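Local coordinates for lipoate-protein ligase, putative (Streptococcus pneumoniae, PDB 1VQZ) that is a putative lipoate-protein ligase, pairing a domain of the lipoyl protein ligase A/B family with a smaller C-terminal domain, at residues 160-164 with 165-169; 168-171 with 172-176. One frame throughout, in Å; residues are numbered along the deposited sequence.

Contact 1. Residues 160-164 with 165-169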
ATOM      1  N   CYS A 160      -4.223  -6.705  -3.433  1.00 33.45           N
ATOM      2  CA  CYS A 160      -5.423  -7.433  -2.977  1.00 33.32           C
ATOM      3  C   CYS A 160      -6.181  -8.016  -4.183  1.00 29.60           C
ATOM      4  O   CYS A 160      -6.455  -7.316  -5.164  1.00 27.38           O
ATOM      5  CB  CYS A 160      -6.386  -6.440  -2.263  1.00 31.67           C
ATOM      6  SG  CYS A 160      -5.658  -5.692  -0.806  1.00 41.61           S
ATOM      7  N   LEU A 161      -6.541  -9.282  -4.095  1.00 29.18           N
ATOM      8  CA  LEU A 161      -7.467  -9.899  -5.039  1.00 27.76           C
ATOM      9  C   LEU A 161      -8.809 -10.050  -4.314  1.00 28.99           C
ATOM     10  O   LEU A 161      -8.880 -10.666  -3.244  1.00 27.12           O
ATOM     11  CB  LEU A 161      -6.931 -11.265  -5.449  1.00 30.61           C
ATOM     12  CG  LEU A 161      -5.702 -11.223  -6.359  1.00 29.05           C
ATOM     13  CD1 LEU A 161      -4.803 -12.425  -6.147  1.00 30.48           C
ATOM     14  CD2 LEU A 161      -6.137 -11.164  -7.821  1.00 28.90           C
ATOM     15  N   LEU A 162      -9.854  -9.439  -4.870  1.00 29.68           N
ATOM     16  CA  LEU A 162     -11.192  -9.452  -4.252  1.00 27.85           C
ATOM     17  C   LEU A 162     -11.866 -10.740  -4.655  1.00 28.16           C
ATOM     18  O   LEU A 162     -12.310 -10.877  -5.779  1.00 26.55           O
ATOM     19  CB  LEU A 162     -12.059  -8.257  -4.680  1.00 31.15           C
ATOM     20  CG  LEU A 162     -11.427  -6.857  -4.545  1.00 29.45           C
ATOM     21  CD1 LEU A 162     -12.394  -5.763  -5.056  1.00 33.43           C
ATOM     22  CD2 LEU A 162     -11.001  -6.602  -3.130  1.00 30.97           C
ATOM     23  N   PHE A 163     -11.907 -11.688  -3.708  1.00 27.58           N
ATOM     24  CA  PHE A 163     -12.517 -12.938  -3.960  1.00 26.05           C
ATOM     25  C   PHE A 163     -13.971 -12.953  -3.506  1.00 27.49           C
ATOM     26  O   PHE A 163     -14.854 -13.289  -4.306  1.00 26.45           O
ATOM     27  CB  PHE A 163     -11.683 -14.097  -3.419  1.00 26.68           C
ATOM     28  CG  PHE A 163     -12.225 -15.433  -3.828  1.00 22.19           C
ATOM     29  CD1 PHE A 163     -13.195 -16.067  -3.054  1.00 28.16           C
ATOM     30  CD2 PHE A 163     -11.799 -16.021  -5.008  1.00 23.99           C
ATOM     31  CE1 PHE A 163     -13.737 -17.273  -3.497  1.00 32.55           C
ATOM     32  CE2 PHE A 163     -12.333 -17.203  -5.448  1.00 24.72           C
ATOM     33  CZ  PHE A 163     -13.299 -17.821  -4.702  1.00 27.99           C
ATOM     34  N   ASP A 164     -14.232 -12.579  -2.263  1.00 28.48           N
ATOM     35  CA  ASP A 164     -15.621 -12.402  -1.794  1.00 28.69           C
ATOM     36  C   ASP A 164     -15.673 -11.453  -0.604  1.00 27.39           C
ATOM     37  O   ASP A 164     -16.252 -11.742   0.444  1.00 27.65           O
ATOM     38  CB  ASP A 164     -16.271 -13.756  -1.434  1.00 30.26           C
ATOM     39  CG  ASP A 164     -17.816 -13.679  -1.266  1.00 30.60           C
ATOM     40  OD1 ASP A 164     -18.473 -12.662  -1.628  1.00 29.35           O
ATOM     41  OD2 ASP A 164     -18.394 -14.716  -0.824  1.00 32.76           O
ATOM     42  N   VAL A 165     -15.025 -10.318  -0.772  1.00 27.02           N
ATOM     43  CA  VAL A 165     -14.905  -9.348   0.268  1.00 24.10           C
ATOM     44  C   VAL A 165     -16.275  -8.699   0.493  1.00 24.02           C
ATOM     45  O   VAL A 165     -17.039  -8.463  -0.466  1.00 27.22           O
ATOM     46  CB  VAL A 165     -13.840  -8.287  -0.126  1.00 25.76           C
ATOM     47  CG1 VAL A 165     -13.628  -7.253   1.016  1.00 30.15           C
ATOM     48  CG2 VAL A 165     -12.536  -8.989  -0.484  1.00 27.40           C
ATOM     49  N   ASP A 166     -16.585  -8.370   1.733  1.00 26.36           N
ATOM     50  CA  ASP A 166     -17.752  -7.515   2.010  1.00 29.20           C
ATOM     51  C   ASP A 166     -17.383  -6.084   1.635  1.00 28.81           C
ATOM     52  O   ASP A 166     -16.616  -5.414   2.327  1.00 29.35           O
ATOM     53  CB  ASP A 166     -18.159  -7.671   3.466  1.00 29.58           C
ATOM     54  CG  ASP A 166     -19.460  -6.964   3.806  1.00 32.98           C
ATOM     55  OD1 ASP A 166     -20.021  -6.204   2.970  1.00 32.07           O
ATOM     56  OD2 ASP A 166     -19.897  -7.165   4.958  1.00 32.92           O
ATOM     57  N   LEU A 167     -17.921  -5.620   0.508  1.00 30.56           N
ATOM     58  CA  LEU A 167     -17.571  -4.308  -0.033  1.00 29.54           C
ATOM     59  C   LEU A 167     -18.325  -3.171   0.682  1.00 30.48           C
ATOM     60  O   LEU A 167     -18.128  -2.015   0.331  1.00 27.34           O
ATOM     61  CB  LEU A 167     -17.871  -4.242  -1.542  1.00 29.31           C
ATOM     62  CG  LEU A 167     -17.223  -5.305  -2.435  1.00 33.80           C
ATOM     63  CD1 LEU A 167     -17.748  -5.189  -3.905  1.00 39.41           C
ATOM     64  CD2 LEU A 167     -15.722  -5.254  -2.358  1.00 40.33           C
ATOM     65  N   SER A 168     -19.194  -3.500   1.652  1.00 28.81           N
ATOM     66  CA  SER A 168     -19.992  -2.489   2.347  1.00 29.67           C
ATOM     67  C   SER A 168     -19.342  -1.930   3.617  1.00 30.62           C
ATOM     68  O   SER A 168     -19.822  -0.942   4.178  1.00 30.66           O
ATOM     69  CB  SER A 168     -21.377  -3.053   2.699  1.00 31.11           C
ATOM     70  OG  SER A 168     -21.299  -3.926   3.820  1.00 30.99           O
ATOM     71  N   VAL A 169     -18.262  -2.550   4.078  1.00 27.31           N
ATOM     72  CA  VAL A 169     -17.710  -2.208   5.382  1.00 28.37           C
ATOM     73  C   VAL A 169     -16.885  -0.917   5.348  1.00 28.42           C
ATOM     74  O   VAL A 169     -17.048  -0.065   6.212  1.00 29.25           O
ATOM     75  CB  VAL A 169     -16.864  -3.392   5.960  1.00 25.42           C
ATOM     76  CG1 VAL A 169     -16.295  -3.075   7.351  1.00 30.96           C
ATOM     77  CG2 VAL A 169     -17.669  -4.645   5.988  1.00 28.61           C
TER
HETATM   78  O   HOH W   1     -19.251 -10.244  -0.311  1.00 39.26           O

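Contact 2. Residues 168-171 with 172-176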
ATOM      1  N   SER A 168     -19.194  -3.500   1.652  1.00 28.81           N
ATOM      2  CA  SER A 168     -19.992  -2.489   2.347  1.00 29.67           C
ATOM      3  C   SER A 168     -19.342  -1.930   3.617  1.00 30.62           C
ATOM      4  O   SER A 168     -19.822  -0.942   4.178  1.00 30.66           O
ATOM      5  CB  SER A 168     -21.377  -3.053   2.699  1.00 31.11           C
ATOM      6  OG  SER A 168     -21.299  -3.926   3.820  1.00 30.99           O
ATOM      7  N   VAL A 169     -18.262  -2.550   4.078  1.00 27.31           N
ATOM      8  CA  VAL A 169     -17.710  -2.208   5.382  1.00 28.37           C
ATOM      9  C   VAL A 169     -16.885  -0.917   5.348  1.00 28.42           C
ATOM     10  O   VAL A 169     -17.048  -0.065   6.212  1.00 29.25           O
ATOM     11  CB  VAL A 169     -16.864  -3.392   5.960  1.00 25.42           C
ATOM     12  CG1 VAL A 169     -16.295  -3.075   7.351  1.00 30.96           C
ATOM     13  CG2 VAL A 169     -17.669  -4.645   5.988  1.00 28.61           C
ATOM     14  N   LEU A 170     -16.020  -0.763   4.347  1.00 26.40           N
ATOM     15  CA  LEU A 170     -15.087   0.374   4.314  1.00 29.42           C
ATOM     16  C   LEU A 170     -15.751   1.719   4.591  1.00 30.49           C
ATOM     17  O   LEU A 170     -15.220   2.533   5.347  1.00 29.55           O
ATOM     18  CB  LEU A 170     -14.364   0.456   2.939  1.00 32.01           C
ATOM     19  CG  LEU A 170     -13.260   1.533   2.834  1.00 30.15           C
ATOM     20  CD1 LEU A 170     -12.083   1.219   3.785  1.00 30.65           C
ATOM     21  CD2 LEU A 170     -12.824   1.627   1.392  1.00 32.19           C
ATOM     22  N   ALA A 171     -16.915   1.967   3.973  1.00 31.79           N
ATOM     23  CA  ALA A 171     -17.542   3.286   4.078  1.00 31.41           C
ATOM     24  C   ALA A 171     -18.017   3.529   5.513  1.00 32.77           C
ATOM     25  O   ALA A 171     -18.059   4.674   5.953  1.00 32.22           O
ATOM     26  CB  ALA A 171     -18.704   3.423   3.106  1.00 31.53           C
ATOM     27  N   ASN A 172     -18.378   2.454   6.229  1.00 33.55           N
ATOM     28  CA  ASN A 172     -18.789   2.540   7.633  1.00 33.74           C
ATOM     29  C   ASN A 172     -17.578   2.675   8.566  1.00 33.50           C
ATOM     30  O   ASN A 172     -17.705   3.241   9.644  1.00 31.67           O
ATOM     31  CB  ASN A 172     -19.670   1.340   8.038  1.00 33.01           C
ATOM     32  CG  ASN A 172     -21.016   1.307   7.299  1.00 38.11           C
ATOM     33  OD1 ASN A 172     -21.629   2.338   7.065  1.00 28.91           O
ATOM     34  ND2 ASN A 172     -21.467   0.116   6.935  1.00 39.94           N
ATOM     35  N   ALA A 173     -16.409   2.180   8.149  1.00 32.43           N
ATOM     36  CA  ALA A 173     -15.196   2.201   9.028  1.00 31.61           C
ATOM     37  C   ALA A 173     -14.379   3.483   8.956  1.00 30.52           C
ATOM     38  O   ALA A 173     -13.500   3.709   9.794  1.00 33.01           O
ATOM     39  CB  ALA A 173     -14.310   1.005   8.757  1.00 31.67           C
ATOM     40  N   LEU A 174     -14.655   4.306   7.950  1.00 28.93           N
ATOM     41  CA  LEU A 174     -13.905   5.542   7.694  1.00 29.60           C
ATOM     42  C   LEU A 174     -14.776   6.716   8.124  1.00 30.97           C
ATOM     43  O   LEU A 174     -15.972   6.617   8.087  1.00 27.68           O
ATOM     44  CB  LEU A 174     -13.555   5.666   6.207  1.00 32.22           C
ATOM     45  CG  LEU A 174     -12.551   4.670   5.562  1.00 35.25           C
ATOM     46  CD1 LEU A 174     -12.194   5.094   4.150  1.00 38.31           C
ATOM     47  CD2 LEU A 174     -11.297   4.505   6.380  1.00 30.25           C
ATOM     48  N   LYS A 175     -14.155   7.806   8.552  1.00 33.65           N
ATOM     49  CA  LYS A 175     -14.844   9.049   8.839  1.00 35.24           C
ATOM     50  C   LYS A 175     -14.314  10.213   7.992  1.00 33.63           C
ATOM     51  O   LYS A 175     -13.239  10.145   7.393  1.00 33.45           O
ATOM     52  CB  LYS A 175     -14.673   9.418  10.314  1.00 37.84           C
ATOM     53  CG  LYS A 175     -13.209   9.605  10.757  1.00 31.76           C
ATOM     54  CD  LYS A 175     -13.097  10.646  11.826  1.00 39.57           C
ATOM     55  CE  LYS A 175     -11.917  10.420  12.760  1.00 40.87           C
ATOM     56  NZ  LYS A 175     -11.902  11.437  13.870  1.00 43.24           N
ATOM     57  N   VAL A 176     -15.088  11.284   7.965  1.00 33.24           N
ATOM     58  CA  VAL A 176     -14.654  12.566   7.408  1.00 36.83           C
ATOM     59  C   VAL A 176     -14.068  13.445   8.530  1.00 37.34           C
ATOM     60  O   VAL A 176     -14.790  13.814   9.482  1.00 38.83           O
ATOM     61  CB  VAL A 176     -15.841  13.276   6.688  1.00 36.86           C
ATOM     62  CG1 VAL A 176     -15.417  14.633   6.118  1.00 41.90           C
ATOM     63  CG2 VAL A 176     -16.376  12.372   5.574  1.00 37.28           C
TER

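Contact 1. Residues 160-164 with 165-169
L162 and V165 meet just after strand 154-162 ends, where the chain leaves the sheet. The apolar part is a small cluster: CD2 of L162 lies 3.9 Å from CG2 of V165, and CD1 of L162 lies 4.3 Å from CD2 of L167, so the two branches of one leucine serve two partners. CG of L162 anti to the carbonyl carbon (chi1 -51°) puts the branched end on the side of V165, with the L167 contact the looser of the two. N93 of strand 93-101 touches both L162 and V165, and N195 accepts from V165 N. The polar part runs through water. Water 1 lies 2.9 Å from D164 OD1 and 2.8 Å from V165 O, linking the aspartate to the next backbone carbonyl. Further on, a type I turn spans D166 to V169. D166 OD1 takes S168 N at 3.1 Å (N-H...O angle 159°) from above the carboxylate plane, an Asx-turn capping bond just ahead of the helix, and S168 OG at 2.7 Å, on the syn side but tilted 30° out of that plane, from the same face. Two bonds on one oxygen probably limit rotation of this exposed side chain and would favour its charged form, while the L162, V165 and L167 contacts are apolar.

Contact 2. Residues 168-171 with 172-176
L170 in the short helix 169-173 and L174 just beyond its end make the close apolar side, one turn apart. CD1 of L170 lies 3.9 Å from CD1 of L174, and CG of L174 comes to 3.4 Å from L170 O, so the second leucine lies against the L170 carbonyl as well as against the L170 methyl. L170 has CG anti to its backbone N (chi1 -174°), L174 has it anti to the carbonyl carbon (chi1 -67°), and with these different first torsions the branched ends meet at an angle. I53 of strand 52-55 touches L170, whereas I65 and A86 touch L174. The backbone is a single turn of helix in the ligase-family domain: A173 N donates to V169 O at 3.0 Å, and a weak bond from A173 N to L170 O accompanies it. L174 is the first residue to leave helical angles, and its N reaches L170 O only weakly, at 3.2 Å with an N-H...O angle of 124°. Away from the leucines, the exposed residues A171 and N172 pack more loosely. ND2 of N172 stands 3.4 Å from S168 O at a poor angle for bonding, while the N172 side chain also touches Y69 of helix 67-73.

Contacts 1 and 2 are successive steps along one piece of chain, sharing S168 and V169, with centres about 14 Å apart. Contact 1 brings the chain off strand 154-162, part of the large mixed sheet; contact 2 carries it through helix 169-173 and out again. S168 belongs to both: it sits within the D166-V169 turn of contact 1 and leads into the helix of contact 2. V169 packs on Y88 as well as on Y69, so it touches both strand 87-89, of the small three-stranded sheet, and helix 67-73. The centres of contacts 1 and 2 lie about 16 and 18 Å from the centre of the chain, on the same side of it.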